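Local coordinates for protein cytosolic phospholipase A2 delta (Homo sapiens, PDB 5IZ5) that hydrolyses the sn-2 ester of glycerophospholipids in a calcium-dependent manner, with a preference for linoleic acid at that position, at residues E222-S230 / V261-V269; K448-L456 / E486-F494. The protein carries 3 engineered substitutions. All coordinates share one frame; numbering follows the deposited sequence.

Contact 1. Residues E222-S230 / V261-V269; sequences ELSGRLRSS and VPAPNAPGV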
ATOM      1  N   GLU B 222     -31.352  -4.632 -12.947  1.00 50.31           N
ATOM      2  CA  GLU B 222     -32.637  -4.787 -12.273  1.00 50.16           C
ATOM      3  C   GLU B 222     -32.433  -5.280 -10.862  1.00 49.15           C
ATOM      4  O   GLU B 222     -31.408  -5.881 -10.559  1.00 47.23           O
ATOM      5  CB  GLU B 222     -33.497  -5.799 -13.027  1.00 52.43           C
ATOM      6  CG  GLU B 222     -32.831  -7.158 -13.194  1.00 55.29           C
ATOM      7  CD  GLU B 222     -33.641  -8.103 -14.048  1.00 59.24           C
ATOM      8  OE1 GLU B 222     -34.660  -8.594 -13.550  1.00 60.98           O
ATOM      9  OE2 GLU B 222     -33.261  -8.359 -15.210  1.00 62.83           O
ATOM     10  N   LEU B 223     -33.417  -5.025 -10.009  1.00 49.02           N
ATOM     11  CA  LEU B 223     -33.485  -5.653  -8.704  1.00 51.12           C
ATOM     12  C   LEU B 223     -34.514  -6.768  -8.780  1.00 53.25           C
ATOM     13  O   LEU B 223     -35.674  -6.521  -9.126  1.00 55.16           O
ATOM     14  CB  LEU B 223     -33.916  -4.663  -7.625  1.00 51.15           C
ATOM     15  CG  LEU B 223     -34.109  -5.326  -6.250  1.00 54.06           C
ATOM     16  CD1 LEU B 223     -32.823  -5.300  -5.444  1.00 54.21           C
ATOM     17  CD2 LEU B 223     -35.238  -4.671  -5.473  1.00 54.53           C
ATOM     18  N   SER B 224     -34.099  -7.985  -8.448  1.00 53.94           N
ATOM     19  CA  SER B 224     -35.032  -9.105  -8.338  1.00 54.34           C
ATOM     20  C   SER B 224     -35.184  -9.526  -6.882  1.00 56.40           C
ATOM     21  O   SER B 224     -34.213  -9.524  -6.122  1.00 55.69           O
ATOM     22  CB  SER B 224     -34.574 -10.281  -9.190  1.00 53.97           C
ATOM     23  OG  SER B 224     -33.411 -10.874  -8.652  1.00 57.38           O
ATOM     24  N   GLY B 225     -36.412  -9.876  -6.503  1.00 58.37           N
ATOM     25  CA  GLY B 225     -36.755 -10.225  -5.127  1.00 57.92           C
ATOM     26  C   GLY B 225     -37.606 -11.480  -5.065  1.00 58.57           C
ATOM     27  O   GLY B 225     -38.501 -11.680  -5.891  1.00 57.07           O
ATOM     28  N   ARG B 226     -37.341 -12.320  -4.071  1.00 56.95           N
ATOM     29  CA  ARG B 226     -38.118 -13.541  -3.892  1.00 58.91           C
ATOM     30  C   ARG B 226     -38.007 -14.082  -2.472  1.00 58.57           C
ATOM     31  O   ARG B 226     -37.042 -13.793  -1.748  1.00 54.88           O
ATOM     32  CB  ARG B 226     -37.727 -14.621  -4.904  1.00 61.37           C
ATOM     33  CG  ARG B 226     -36.271 -15.061  -4.833  1.00 64.66           C
ATOM     34  CD  ARG B 226     -36.112 -16.561  -5.025  1.00 69.31           C
ATOM     35  NE  ARG B 226     -35.987 -16.921  -6.439  1.00 74.23           N
ATOM     36  CZ  ARG B 226     -36.894 -17.582  -7.169  1.00 77.84           C
ATOM     37  NH1 ARG B 226     -38.059 -17.985  -6.659  1.00 78.65           N
ATOM     38  NH2 ARG B 226     -36.623 -17.841  -8.444  1.00 78.92           N
ATOM     39  N   LEU B 227     -39.008 -14.867  -2.091  1.00 57.95           N
ATOM     40  CA  LEU B 227     -39.049 -15.520  -0.788  1.00 58.88           C
ATOM     41  C   LEU B 227     -38.853 -17.020  -0.943  1.00 61.22           C
ATOM     42  O   LEU B 227     -39.499 -17.649  -1.780  1.00 61.26           O
ATOM     43  CB  LEU B 227     -40.388 -15.244  -0.102  1.00 57.29           C
ATOM     44  CG  LEU B 227     -40.509 -14.182   0.999  1.00 56.70           C
ATOM     45  CD1 LEU B 227     -39.229 -13.412   1.287  1.00 57.32           C
ATOM     46  CD2 LEU B 227     -41.654 -13.227   0.693  1.00 55.56           C
ATOM     47  N   ARG B 228     -37.961 -17.579  -0.128  1.00 67.76           N
ATOM     48  CA  ARG B 228     -37.670 -19.013  -0.119  1.00 74.07           C
ATOM     49  C   ARG B 228     -37.908 -19.615   1.263  1.00 78.27           C
ATOM     50  O   ARG B 228     -37.702 -18.945   2.287  1.00 76.86           O
ATOM     51  CB  ARG B 228     -36.217 -19.264  -0.516  1.00 76.68           C
ATOM     52  CG  ARG B 228     -36.034 -19.720  -1.956  1.00 79.31           C
ATOM     53  CD  ARG B 228     -34.605 -19.509  -2.453  1.00 82.02           C
ATOM     54  NE  ARG B 228     -34.583 -19.171  -3.876  1.00 85.29           N
ATOM     55  CZ  ARG B 228     -33.480 -18.910  -4.576  1.00 89.91           C
ATOM     56  NH1 ARG B 228     -32.279 -18.959  -4.001  1.00 91.35           N
ATOM     57  NH2 ARG B 228     -33.576 -18.600  -5.866  1.00 89.50           N
ATOM     58  N   SER B 229     -38.313 -20.888   1.273  1.00 84.89           N
ATOM     59  CA  SER B 229     -38.449 -21.674   2.498  1.00 89.91           C
ATOM     60  C   SER B 229     -37.892 -23.087   2.287  1.00 94.01           C
ATOM     61  O   SER B 229     -37.594 -23.489   1.154  1.00 94.48           O
ATOM     62  CB  SER B 229     -39.907 -21.740   2.953  1.00 89.80           C
ATOM     63  OG  SER B 229     -40.627 -22.727   2.238  1.00 89.39           O
ATOM     64  N   SER B 230     -37.745 -23.829   3.383  1.00 97.15           N
ATOM     65  CA  SER B 230     -37.312 -25.224   3.324  1.00 98.39           C
ATOM     66  C   SER B 230     -38.372 -26.104   2.665  1.00 97.60           C
ATOM     67  O   SER B 230     -38.083 -26.839   1.719  1.00 96.10           O
ATOM     68  CB  SER B 230     -37.011 -25.741   4.731  1.00 98.47           C
ATOM     69  OG  SER B 230     -38.089 -25.447   5.619  1.00100.49           O
ATOM     70  N   VAL B 261     -44.080  -9.183  -2.388  1.00 62.56           N
ATOM     71  CA  VAL B 261     -43.317 -10.357  -2.792  1.00 58.37           C
ATOM     72  C   VAL B 261     -44.120 -11.560  -2.330  1.00 54.65           C
ATOM     73  O   VAL B 261     -44.388 -11.686  -1.140  1.00 54.93           O
ATOM     74  CB  VAL B 261     -41.915 -10.392  -2.140  1.00 58.04           C
ATOM     75  CG1 VAL B 261     -41.105 -11.586  -2.636  1.00 57.63           C
ATOM     76  CG2 VAL B 261     -41.161  -9.111  -2.431  1.00 59.62           C
ATOM     77  N   PRO B 262     -44.500 -12.449  -3.258  1.00 52.76           N
ATOM     78  CA  PRO B 262     -45.297 -13.593  -2.845  1.00 52.88           C
ATOM     79  C   PRO B 262     -44.494 -14.575  -2.004  1.00 55.55           C
ATOM     80  O   PRO B 262     -43.302 -14.776  -2.260  1.00 53.07           O
ATOM     81  CB  PRO B 262     -45.692 -14.236  -4.171  1.00 53.56           C
ATOM     82  CG  PRO B 262     -44.576 -13.901  -5.086  1.00 52.06           C
ATOM     83  CD  PRO B 262     -44.134 -12.524  -4.683  1.00 52.72           C
ATOM     84  N   ALA B 263     -45.149 -15.162  -1.003  1.00 55.97           N
ATOM     85  CA  ALA B 263     -44.546 -16.186  -0.160  1.00 58.86           C
ATOM     86  C   ALA B 263     -45.056 -17.550  -0.587  1.00 61.58           C
ATOM     87  O   ALA B 263     -46.120 -17.641  -1.199  1.00 63.13           O
ATOM     88  CB  ALA B 263     -44.907 -15.937   1.293  1.00 59.67           C
ATOM     89  N   PRO B 264     -44.298 -18.617  -0.276  1.00 65.91           N
ATOM     90  CA  PRO B 264     -44.842 -19.963  -0.428  1.00 69.64           C
ATOM     91  C   PRO B 264     -45.893 -20.214   0.658  1.00 72.79           C
ATOM     92  O   PRO B 264     -45.605 -20.016   1.843  1.00 73.76           O
ATOM     93  CB  PRO B 264     -43.630 -20.872  -0.200  1.00 69.21           C
ATOM     94  CG  PRO B 264     -42.717 -20.073   0.653  1.00 68.62           C
ATOM     95  CD  PRO B 264     -42.949 -18.629   0.316  1.00 67.27           C
ATOM     96  N   ASN B 265     -47.099 -20.615   0.268  1.00 76.50           N
ATOM     97  CA  ASN B 265     -48.132 -21.002   1.231  1.00 80.11           C
ATOM     98  C   ASN B 265     -48.362 -19.932   2.315  1.00 81.04           C
ATOM     99  O   ASN B 265     -48.444 -20.237   3.512  1.00 82.54           O
ATOM    100  CB  ASN B 265     -47.729 -22.329   1.889  1.00 81.48           C
ATOM    101  CG  ASN B 265     -47.293 -23.367   0.871  1.00 84.16           C
ATOM    102  OD1 ASN B 265     -47.718 -23.323  -0.283  1.00 84.45           O
ATOM    103  ND2 ASN B 265     -46.435 -24.300   1.288  1.00 86.46           N
ATOM    104  N   ALA B 266     -48.438 -18.678   1.879  1.00 80.66           N
ATOM    105  CA  ALA B 266     -48.624 -17.526   2.762  1.00 80.40           C
ATOM    106  C   ALA B 266     -48.844 -16.294   1.880  1.00 81.88           C
ATOM    107  O   ALA B 266     -48.542 -16.333   0.682  1.00 82.72           O
ATOM    108  CB  ALA B 266     -47.415 -17.343   3.675  1.00 79.87           C
ATOM    109  N   PRO B 267     -49.381 -15.199   2.450  1.00 82.52           N
ATOM    110  CA  PRO B 267     -49.674 -14.058   1.589  1.00 82.04           C
ATOM    111  C   PRO B 267     -48.452 -13.175   1.349  1.00 80.34           C
ATOM    112  O   PRO B 267     -47.428 -13.329   2.018  1.00 79.29           O
ATOM    113  CB  PRO B 267     -50.762 -13.314   2.365  1.00 81.88           C
ATOM    114  CG  PRO B 267     -50.521 -13.662   3.804  1.00 82.50           C
ATOM    115  CD  PRO B 267     -49.615 -14.870   3.867  1.00 82.33           C
ATOM    116  N   GLY B 268     -48.576 -12.260   0.393  1.00 78.34           N
ATOM    117  CA  GLY B 268     -47.465 -11.401  -0.030  1.00 76.63           C
ATOM    118  C   GLY B 268     -46.858 -10.587   1.100  1.00 74.16           C
ATOM    119  O   GLY B 268     -47.532 -10.273   2.083  1.00 71.68           O
ATOM    120  N   VAL B 269     -45.579 -10.249   0.942  1.00 71.81           N
ATOM    121  CA  VAL B 269     -44.842  -9.440   1.913  1.00 68.91           C
ATOM    122  C   VAL B 269     -44.519  -8.123   1.231  1.00 66.38           C
ATOM    123  O   VAL B 269     -43.992  -8.114   0.119  1.00 65.32           O
ATOM    124  CB  VAL B 269     -43.539 -10.121   2.367  1.00 70.27           C
ATOM    125  CG1 VAL B 269     -42.722  -9.185   3.249  1.00 70.33           C
ATOM    126  CG2 VAL B 269     -43.849 -11.409   3.114  1.00 71.29           C
TER
HETATM  127  O   HOH W   1     -41.144 -14.950  -3.777  1.00 45.91           O
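L227 reaches from strand 221-228 into the hairpin formed by strands 255-263 and 266-277, and most of the contact follows its side chain outward. Its CB lies against the backbone of P262, 3.7 Å from that residue's O, and also faces the ring atom CD of P264. Both side-chain torsions are off the staggered positions (chi1 -101°, chi2 3°), and together they place CD2 among the hairpin residues. This methyl group does most of the touching: it sits 3.6 Å from V261 O and meets CG1 of the same valine. It also packs on CG2 of V269 at 3.7 Å, with CB of A263 a little farther off. V261 and V269 face each other as a hydrogen-bonded pair of the hairpin, each donating its N-H to the other's carbonyl, and both turn a methyl toward CD2 of L227. Strand 221-228 pairs with 188-193 and 244-248, and the contact joins strands of two sheets, consistent with a C2-type beta-sandwich in what may be a second C2 domain. L189 of strand 188-193 also packs on L227, and L187 touches S229, A263 and P264. Strands 222-228 and 261-263 run nearly parallel, 15° apart, yet no direct hydrogen bond links the segments. A water bridges them instead, accepting from L227 N at 2.7 Å and donating to P262 O at 2.6 Å. Nearer the solvent, past the end of the strand, OG of S229 rests 3.7 Å from CG of P264, a van der Waals touch on the proline ring.

Contact 2. Residues K448-L456 / E486-F494; sequences KLSGQRAAL and EFSPYEVGF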
ATOM      1  N   LYS B 448      -2.310   5.351  17.959  1.00 40.82           N
ATOM      2  CA  LYS B 448      -2.684   5.137  16.568  1.00 40.52           C
ATOM      3  C   LYS B 448      -2.038   6.168  15.669  1.00 37.90           C
ATOM      4  O   LYS B 448      -1.714   7.268  16.111  1.00 38.86           O
ATOM      5  CB  LYS B 448      -4.202   5.194  16.428  1.00 42.08           C
ATOM      6  CG  LYS B 448      -4.922   4.180  17.305  1.00 45.26           C
ATOM      7  CD  LYS B 448      -6.427   4.233  17.109  1.00 48.58           C
ATOM      8  CE  LYS B 448      -7.225   3.474  18.153  1.00 51.42           C
ATOM      9  NZ  LYS B 448      -6.471   2.412  18.869  1.00 54.59           N
ATOM     10  N   LEU B 449      -1.867   5.812  14.399  1.00 35.53           N
ATOM     11  CA  LEU B 449      -1.260   6.706  13.428  1.00 35.34           C
ATOM     12  C   LEU B 449      -1.979   8.055  13.366  1.00 36.28           C
ATOM     13  O   LEU B 449      -1.335   9.093  13.259  1.00 35.64           O
ATOM     14  CB  LEU B 449      -1.228   6.062  12.037  1.00 34.55           C
ATOM     15  CG  LEU B 449      -0.680   6.915  10.885  1.00 33.84           C
ATOM     16  CD1 LEU B 449       0.692   7.489  11.205  1.00 33.88           C
ATOM     17  CD2 LEU B 449      -0.619   6.087   9.609  1.00 35.42           C
ATOM     18  N   SER B 450      -3.308   8.035  13.427  1.00 36.13           N
ATOM     19  CA  SER B 450      -4.096   9.267  13.391  1.00 36.97           C
ATOM     20  C   SER B 450      -3.780  10.189  14.572  1.00 36.17           C
ATOM     21  O   SER B 450      -3.842  11.402  14.435  1.00 38.61           O
ATOM     22  CB  SER B 450      -5.593   8.951  13.374  1.00 36.70           C
ATOM     23  OG  SER B 450      -5.989   8.277  14.550  1.00 37.00           O
ATOM     24  N   GLY B 451      -3.445   9.601  15.717  1.00 36.37           N
ATOM     25  CA  GLY B 451      -3.053  10.351  16.909  1.00 36.46           C
ATOM     26  C   GLY B 451      -1.765  11.142  16.759  1.00 38.52           C
ATOM     27  O   GLY B 451      -1.504  12.064  17.540  1.00 39.00           O
ATOM     28  N   GLN B 452      -0.968  10.800  15.744  1.00 37.97           N
ATOM     29  CA  GLN B 452       0.269  11.521  15.448  1.00 37.82           C
ATOM     30  C   GLN B 452       0.035  12.923  14.874  1.00 37.96           C
ATOM     31  O   GLN B 452       0.957  13.731  14.840  1.00 35.86           O
ATOM     32  CB  GLN B 452       1.150  10.709  14.489  1.00 38.54           C
ATOM     33  CG  GLN B 452       1.593   9.370  15.059  1.00 38.21           C
ATOM     34  CD  GLN B 452       2.614   8.655  14.194  1.00 38.24           C
ATOM     35  OE1 GLN B 452       3.091   9.182  13.187  1.00 37.21           O
ATOM     36  NE2 GLN B 452       2.956   7.440  14.587  1.00 38.31           N
ATOM     37  N   ARG B 453      -1.185  13.211  14.424  1.00 38.13           N
ATOM     38  CA  ARG B 453      -1.537  14.570  14.003  1.00 37.79           C
ATOM     39  C   ARG B 453      -1.313  15.604  15.112  1.00 37.57           C
ATOM     40  O   ARG B 453      -0.990  16.754  14.823  1.00 37.82           O
ATOM     41  CB  ARG B 453      -2.985  14.630  13.505  1.00 37.89           C
ATOM     42  CG  ARG B 453      -3.171  13.950  12.155  1.00 38.49           C
ATOM     43  CD  ARG B 453      -4.479  14.328  11.483  1.00 38.21           C
ATOM     44  NE  ARG B 453      -5.638  13.779  12.183  1.00 37.69           N
ATOM     45  CZ  ARG B 453      -6.262  12.639  11.878  1.00 38.20           C
ATOM     46  NH1 ARG B 453      -5.850  11.867  10.873  1.00 36.88           N
ATOM     47  NH2 ARG B 453      -7.316  12.265  12.600  1.00 38.32           N
ATOM     48  N   ALA B 454      -1.465  15.192  16.370  1.00 37.85           N
ATOM     49  CA  ALA B 454      -1.217  16.081  17.503  1.00 39.61           C
ATOM     50  C   ALA B 454       0.239  16.548  17.543  1.00 39.80           C
ATOM     51  O   ALA B 454       0.513  17.682  17.924  1.00 40.57           O
ATOM     52  CB  ALA B 454      -1.601  15.405  18.813  1.00 37.85           C
ATOM     53  N   ALA B 455       1.161  15.685  17.121  1.00 40.09           N
ATOM     54  CA  ALA B 455       2.586  16.035  17.033  1.00 38.68           C
ATOM     55  C   ALA B 455       2.905  17.063  15.949  1.00 38.93           C
ATOM     56  O   ALA B 455       4.032  17.558  15.875  1.00 39.33           O
ATOM     57  CB  ALA B 455       3.412  14.783  16.802  1.00 38.53           C
ATOM     58  N   LEU B 456       1.924  17.384  15.107  1.00 39.06           N
ATOM     59  CA  LEU B 456       2.119  18.303  13.994  1.00 38.69           C
ATOM     60  C   LEU B 456       1.253  19.567  14.077  1.00 40.20           C
ATOM     61  O   LEU B 456       1.301  20.406  13.174  1.00 39.39           O
ATOM     62  CB  LEU B 456       1.789  17.576  12.691  1.00 38.73           C
ATOM     63  CG  LEU B 456       2.464  16.228  12.447  1.00 38.96           C
ATOM     64  CD1 LEU B 456       1.902  15.593  11.186  1.00 38.12           C
ATOM     65  CD2 LEU B 456       3.976  16.383  12.344  1.00 38.61           C
ATOM     66  N   GLU B 486       2.243   5.078   0.653  1.00 35.22           N
ATOM     67  CA  GLU B 486       2.782   5.995   1.650  1.00 37.50           C
ATOM     68  C   GLU B 486       1.804   6.184   2.803  1.00 36.30           C
ATOM     69  O   GLU B 486       0.600   6.332   2.564  1.00 36.92           O
ATOM     70  CB  GLU B 486       3.049   7.322   0.949  1.00 39.59           C
ATOM     71  CG  GLU B 486       3.280   8.510   1.855  1.00 42.67           C
ATOM     72  CD  GLU B 486       3.511   9.761   1.035  1.00 44.81           C
ATOM     73  OE1 GLU B 486       4.638   9.917   0.516  1.00 44.82           O
ATOM     74  OE2 GLU B 486       2.561  10.570   0.899  1.00 43.84           O
ATOM     75  N   PHE B 487       2.323   6.188   4.035  1.00 35.57           N
ATOM     76  CA  PHE B 487       1.526   6.460   5.236  1.00 37.14           C
ATOM     77  C   PHE B 487       2.013   7.735   5.926  1.00 37.97           C
ATOM     78  O   PHE B 487       3.218   7.907   6.149  1.00 36.23           O
ATOM     79  CB  PHE B 487       1.654   5.325   6.262  1.00 37.95           C
ATOM     80  CG  PHE B 487       1.086   4.010   5.807  1.00 37.60           C
ATOM     81  CD1 PHE B 487      -0.021   3.466   6.442  1.00 38.31           C
ATOM     82  CD2 PHE B 487       1.667   3.303   4.756  1.00 38.42           C
ATOM     83  CE1 PHE B 487      -0.544   2.244   6.037  1.00 38.57           C
ATOM     84  CE2 PHE B 487       1.149   2.077   4.343  1.00 38.44           C
ATOM     85  CZ  PHE B 487       0.042   1.549   4.982  1.00 38.71           C
ATOM     86  N   SER B 488       1.075   8.612   6.283  1.00 36.83           N
ATOM     87  CA  SER B 488       1.365   9.753   7.157  1.00 36.53           C
ATOM     88  C   SER B 488       0.198   9.957   8.123  1.00 35.38           C
ATOM     89  O   SER B 488      -0.861   9.355   7.943  1.00 34.79           O
ATOM     90  CB  SER B 488       1.587  11.027   6.337  1.00 36.37           C
ATOM     91  OG  SER B 488       0.369  11.714   6.114  1.00 35.74           O
ATOM     92  N   PRO B 489       0.378  10.819   9.145  1.00 35.76           N
ATOM     93  CA  PRO B 489      -0.735  11.112  10.049  1.00 35.21           C
ATOM     94  C   PRO B 489      -1.939  11.767   9.370  1.00 33.31           C
ATOM     95  O   PRO B 489      -3.040  11.709   9.915  1.00 34.83           O
ATOM     96  CB  PRO B 489      -0.116  12.070  11.074  1.00 36.67           C
ATOM     97  CG  PRO B 489       1.351  11.801  11.008  1.00 36.91           C
ATOM     98  CD  PRO B 489       1.605  11.517   9.561  1.00 36.28           C
ATOM     99  N   TYR B 490      -1.733  12.374   8.204  1.00 33.02           N
ATOM    100  CA  TYR B 490      -2.812  12.999   7.444  1.00 34.98           C
ATOM    101  C   TYR B 490      -3.444  12.090   6.394  1.00 36.95           C
ATOM    102  O   TYR B 490      -4.658  12.144   6.192  1.00 36.51           O
ATOM    103  CB  TYR B 490      -2.325  14.288   6.764  1.00 35.66           C
ATOM    104  CG  TYR B 490      -1.833  15.343   7.729  1.00 36.55           C
ATOM    105  CD1 TYR B 490      -2.590  15.709   8.839  1.00 36.83           C
ATOM    106  CD2 TYR B 490      -0.617  15.989   7.524  1.00 36.66           C
ATOM    107  CE1 TYR B 490      -2.147  16.677   9.718  1.00 37.77           C
ATOM    108  CE2 TYR B 490      -0.160  16.954   8.408  1.00 37.06           C
ATOM    109  CZ  TYR B 490      -0.930  17.295   9.500  1.00 37.12           C
ATOM    110  OH  TYR B 490      -0.494  18.252  10.377  1.00 37.68           O
ATOM    111  N   GLU B 491      -2.648  11.276   5.704  1.00 37.24           N
ATOM    112  CA  GLU B 491      -3.223  10.396   4.699  1.00 38.01           C
ATOM    113  C   GLU B 491      -2.353   9.204   4.305  1.00 38.61           C
ATOM    114  O   GLU B 491      -1.124   9.221   4.452  1.00 36.43           O
ATOM    115  CB  GLU B 491      -3.636  11.184   3.447  1.00 39.67           C
ATOM    116  CG  GLU B 491      -2.561  12.062   2.846  1.00 41.46           C
ATOM    117  CD  GLU B 491      -2.978  12.715   1.535  1.00 41.94           C
ATOM    118  OE1 GLU B 491      -4.190  12.839   1.264  1.00 42.92           O
ATOM    119  OE2 GLU B 491      -2.080  13.114   0.770  1.00 45.45           O
ATOM    120  N   VAL B 492      -3.043   8.177   3.815  1.00 37.53           N
ATOM    121  CA  VAL B 492      -2.457   6.919   3.396  1.00 36.14           C
ATOM    122  C   VAL B 492      -2.927   6.669   1.973  1.00 35.68           C
ATOM    123  O   VAL B 492      -4.126   6.756   1.688  1.00 35.93           O
ATOM    124  CB  VAL B 492      -2.938   5.764   4.295  1.00 36.32           C
ATOM    125  CG1 VAL B 492      -2.372   4.440   3.813  1.00 36.79           C
ATOM    126  CG2 VAL B 492      -2.551   6.010   5.752  1.00 36.52           C
ATOM    127  N   GLY B 493      -1.999   6.375   1.072  1.00 36.03           N
ATOM    128  CA  GLY B 493      -2.377   6.164  -0.315  1.00 36.13           C
ATOM    129  C   GLY B 493      -1.282   5.832  -1.297  1.00 35.60           C
ATOM    130  O   GLY B 493      -0.111   5.706  -0.942  1.00 36.03           O
ATOM    131  N   PHE B 494      -1.709   5.691  -2.548  1.00 36.11           N
ATOM    132  CA  PHE B 494      -0.866   5.261  -3.638  1.00 36.57           C
ATOM    133  C   PHE B 494      -0.320   6.464  -4.364  1.00 37.97           C
ATOM    134  O   PHE B 494      -1.093   7.262  -4.895  1.00 37.15           O
ATOM    135  CB  PHE B 494      -1.685   4.439  -4.649  1.00 36.30           C
ATOM    136  CG  PHE B 494      -2.041   3.070  -4.182  1.00 36.50           C
ATOM    137  CD1 PHE B 494      -1.346   1.971  -4.665  1.00 36.33           C
ATOM    138  CD2 PHE B 494      -3.103   2.862  -3.301  1.00 36.46           C
ATOM    139  CE1 PHE B 494      -1.681   0.698  -4.257  1.00 35.71           C
ATOM    140  CE2 PHE B 494      -3.439   1.587  -2.888  1.00 36.55           C
ATOM    141  CZ  PHE B 494      -2.722   0.504  -3.369  1.00 36.63           C
TER
HETATM  142  O   HOH W   2      -1.566  18.210  12.791  1.00 37.61           O
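The 3-10 turn at 450-453 lies against the bend between strands 482-487 and 492-494, with the CA atoms of S450 and P489 only 5.1 Å apart. These strands form a hairpin in the mixed sheet of the catalytic domain, and in its bend S488 OG accepts from Y490 N in an ST turn and from E491 N in an ST motif. P489 projects from it into the 448-456 loop, its CG meeting CB of Q452 at 3.7 Å and CD1 of L456 at 3.8 Å. L449 crosses F487 at about a right angle, with CD2 at the edge of the ring and 3.7 Å from S488 O. R453 bends at chi3 (-69°), which brings NH1 back to hydrogen-bond P489 O at 3.0 Å. The N-H is bent (144°), and the oxygen is approached nearly in line with its C=O bond but lies 23° out of the guanidinium plane. NH1 also forms a salt bridge with E504, while S450 O sits over one face of the guanidinium. Lower on the same side chain, CD lies 3.5 Å from Y490 CD1, approaching the ring obliquely. A leucine in place of R453 would probably leave P489 O without this donor and E504 without its charged mate. Beyond the ring, Y490 OH lies 3.3 Å from CB of L456 and is hydrogen-bonded to a water that donates to R453 O.

Overall arrangement
The two contacts lie in separate domains, their centres about 49 Å apart, and share no secondary-structure element. Contact 1, in the C2-type region far from the centre of the chain, is partly buried and brings together strands of two different sheets; its side-chain packing is mainly apolar and it has a water as its polar link. Contact 2 is buried in the catalytic domain and sets an irregular loop against a hairpin bend, adding a direct charged-side-chain-to-carbonyl bond to its apolar packing. Contact 1 lies far from the active site, whereas the F487 side chain in contact 2 is about 11 Å from that of D651, the probable proton acceptor.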